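Local atomic coordinates of fibronectin type-III domain-containing protein (Caldanaerobacter subterraneus subsp. tengcongensis, PDB entry 7JGT), a protein that is of unconfirmed function but contributes here a hyperthermally stable fibronectin type III-like domain, one module of a larger bacterial protein that carries a signal sequence. Residues Y35-V40 with F69-V74. The protein carries 1 engineered substitution. Residues are numbered along the deposited sequence; the frame is centred on the assembly and turned at random.
Sequences YEIYLV and FALRAV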
loop_
_atom_site.group_PDB
_atom_site.type_symbol
_atom_site.label_atom_id
_atom_site.label_comp_id
_atom_site.label_asym_id
_atom_site.label_seq_id
_atom_site.Cartn_x
_atom_site.Cartn_y
_atom_site.Cartn_z
ATOM N N TYR A 35 0.655 7.843 5.695
ATOM C CA TYR A 35 -0.054 7.013 4.737
ATOM C C TYR A 35 -0.606 5.785 5.448
ATOM O O TYR A 35 0.006 5.269 6.388
ATOM C CB TYR A 35 0.874 6.586 3.586
ATOM C CG TYR A 35 1.574 7.753 2.928
ATOM C CD1 TYR A 35 2.796 8.222 3.409
ATOM C CD2 TYR A 35 1.007 8.393 1.832
ATOM C CE1 TYR A 35 3.452 9.302 2.804
ATOM C CE2 TYR A 35 1.652 9.466 1.225
ATOM C CZ TYR A 35 2.863 9.918 1.714
ATOM O OH TYR A 35 3.491 10.988 1.105
ATOM N N GLU A 36 -1.757 5.316 4.981
ATOM C CA GLU A 36 -2.360 4.082 5.459
ATOM C C GLU A 36 -2.431 3.088 4.316
ATOM O O GLU A 36 -2.705 3.465 3.173
ATOM C CB GLU A 36 -3.757 4.314 6.031
ATOM C CG GLU A 36 -3.765 5.334 7.144
ATOM C CD GLU A 36 -5.146 5.569 7.716
ATOM O OE1 GLU A 36 -6.135 5.091 7.128
ATOM O OE2 GLU A 36 -5.238 6.235 8.757
ATOM N N ILE A 37 -2.180 1.822 4.645
ATOM C CA ILE A 37 -2.115 0.723 3.687
ATOM C C ILE A 37 -3.140 -0.324 4.093
ATOM O O ILE A 37 -3.175 -0.739 5.255
ATOM C CB ILE A 37 -0.717 0.090 3.652
ATOM C CG1 ILE A 37 0.319 1.070 3.083
ATOM C CG2 ILE A 37 -0.739 -1.203 2.849
ATOM C CD1 ILE A 37 1.718 0.638 3.446
ATOM N N TYR A 38 -3.929 -0.789 3.126
ATOM C CA TYR A 38 -4.940 -1.806 3.368
ATOM C C TYR A 38 -4.814 -2.920 2.347
ATOM O O TYR A 38 -4.454 -2.682 1.193
ATOM C CB TYR A 38 -6.346 -1.229 3.300
ATOM C CG TYR A 38 -6.563 -0.134 4.312
ATOM C CD1 TYR A 38 -6.101 1.157 4.077
ATOM C CD2 TYR A 38 -7.215 -0.394 5.509
ATOM C CE1 TYR A 38 -6.281 2.162 5.010
ATOM C CE2 TYR A 38 -7.402 0.609 6.454
ATOM C CZ TYR A 38 -6.938 1.883 6.197
ATOM O OH TYR A 38 -7.125 2.879 7.128
ATOM N N LEU A 39 -5.103 -4.138 2.795
ATOM C CA LEU A 39 -5.222 -5.294 1.914
ATOM C C LEU A 39 -6.665 -5.385 1.433
ATOM O O LEU A 39 -7.587 -5.455 2.253
ATOM C CB LEU A 39 -4.821 -6.576 2.645
ATOM C CG LEU A 39 -5.102 -7.863 1.863
ATOM C CD1 LEU A 39 -4.361 -7.833 0.517
ATOM C CD2 LEU A 39 -4.716 -9.094 2.662
ATOM N N VAL A 40 -6.858 -5.376 0.115
ATOM C CA VAL A 40 -8.184 -5.477 -0.488
ATOM C C VAL A 40 -8.465 -6.939 -0.807
ATOM O O VAL A 40 -7.777 -7.543 -1.636
ATOM C CB VAL A 40 -8.281 -4.621 -1.759
ATOM C CG1 VAL A 40 -9.663 -4.761 -2.381
ATOM C CG2 VAL A 40 -7.943 -3.165 -1.451
ATOM N N PHE A 69 -3.634 -4.060 -2.906
ATOM C CA PHE A 69 -3.533 -3.133 -1.791
ATOM C C PHE A 69 -4.203 -1.808 -2.141
ATOM O O PHE A 69 -4.368 -1.464 -3.313
ATOM C CB PHE A 69 -2.067 -2.921 -1.389
ATOM C CG PHE A 69 -1.374 -4.188 -0.958
ATOM C CD1 PHE A 69 -1.457 -4.632 0.346
ATOM C CD2 PHE A 69 -0.653 -4.946 -1.867
ATOM C CE1 PHE A 69 -0.828 -5.806 0.733
ATOM C CE2 PHE A 69 -0.019 -6.121 -1.477
ATOM C CZ PHE A 69 -0.110 -6.549 -0.184
ATOM N N ALA A 70 -4.631 -1.087 -1.115
ATOM C CA ALA A 70 -5.150 0.262 -1.279
ATOM C C ALA A 70 -4.323 1.183 -0.396
ATOM O O ALA A 70 -4.064 0.863 0.767
ATOM C CB ALA A 70 -6.631 0.347 -0.910
ATOM N N LEU A 71 -3.917 2.316 -0.952
ATOM C CA LEU A 71 -3.070 3.285 -0.278
ATOM C C LEU A 71 -3.767 4.633 -0.267
ATOM O O LEU A 71 -4.358 5.040 -1.274
ATOM C CB LEU A 71 -1.715 3.413 -0.995
ATOM C CG LEU A 71 -0.756 4.493 -0.494
ATOM C CD1 LEU A 71 0.032 4.021 0.715
ATOM C CD2 LEU A 71 0.173 4.918 -1.631
ATOM N N ARG A 72 -3.701 5.332 0.864
ATOM C CA ARG A 72 -4.172 6.706 0.922
ATOM C C ARG A 72 -3.255 7.522 1.824
ATOM O O ARG A 72 -2.581 6.985 2.707
ATOM C CB ARG A 72 -5.615 6.786 1.430
ATOM C CG ARG A 72 -5.780 6.312 2.875
ATOM C CD ARG A 72 -7.256 6.177 3.221
ATOM N NE ARG A 72 -7.494 5.984 4.652
ATOM C CZ ARG A 72 -8.694 6.071 5.213
ATOM N NH1 ARG A 72 -9.752 6.352 4.463
ATOM N NH2 ARG A 72 -8.843 5.887 6.522
ATOM N N ALA A 73 -3.231 8.825 1.576
ATOM C CA ALA A 73 -2.503 9.792 2.383
ATOM C C ALA A 73 -3.463 10.469 3.349
ATOM O O ALA A 73 -4.649 10.638 3.049
ATOM C CB ALA A 73 -1.844 10.854 1.507
ATOM N N VAL A 74 -2.937 10.866 4.508
ATOM C CA VAL A 74 -3.761 11.419 5.579
ATOM C C VAL A 74 -3.102 12.665 6.161
ATOM O O VAL A 74 -1.873 12.751 6.266
ATOM C CB VAL A 74 -4.023 10.383 6.688
ATOM C CG1 VAL A 74 -5.075 10.918 7.636
ATOM C CG2 VAL A 74 -4.496 9.048 6.080
#
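Glu36 OE1 accepts two hydrogen bonds of a salt bridge from the Arg72 guanidinium, from NH2 at 2.9 Å and from NE at 3.0 Å, so the two nitrogens close side-on upon a single oxygen. Both reach it from the same face of the carboxylate, whose plane is turned 44° from the guanidinium. Glu36 runs extended beyond CG, whereas Arg72 has its CG between backbone N and carbonyl carbon (chi1 64°), which lays the two chains alongside each other. Tyr38 OH also comes to OE1, in the plane of its ring, but at 2.4 Å the separation is too short to be read as a reliable bond. With an alanine at Glu36, Arg72 is likely to lose its anionic mate and be less restrained in its rotation, and CG2 of Val74, which packs on the Glu36 chain, to be uncovered. Beneath, the antiparallel register is fixed by paired backbone bonds, Glu36 with Arg72 and Tyr38 with Ala70, the shortest being Ala70 N to Tyr38 O at 2.8 Å. The other face is largely apolar: Leu71 CD1 meets Ile37 CG1 at 3.8 Å, and Leu39 CD1 approaches Phe69 CE1 at 4.1 Å. This face turns to the core of the fibronectin type III sandwich, where Trp26 and Leu24 meet it, while within the four-stranded sheet the pair lies centrally, between strands 44-51 and 78-88.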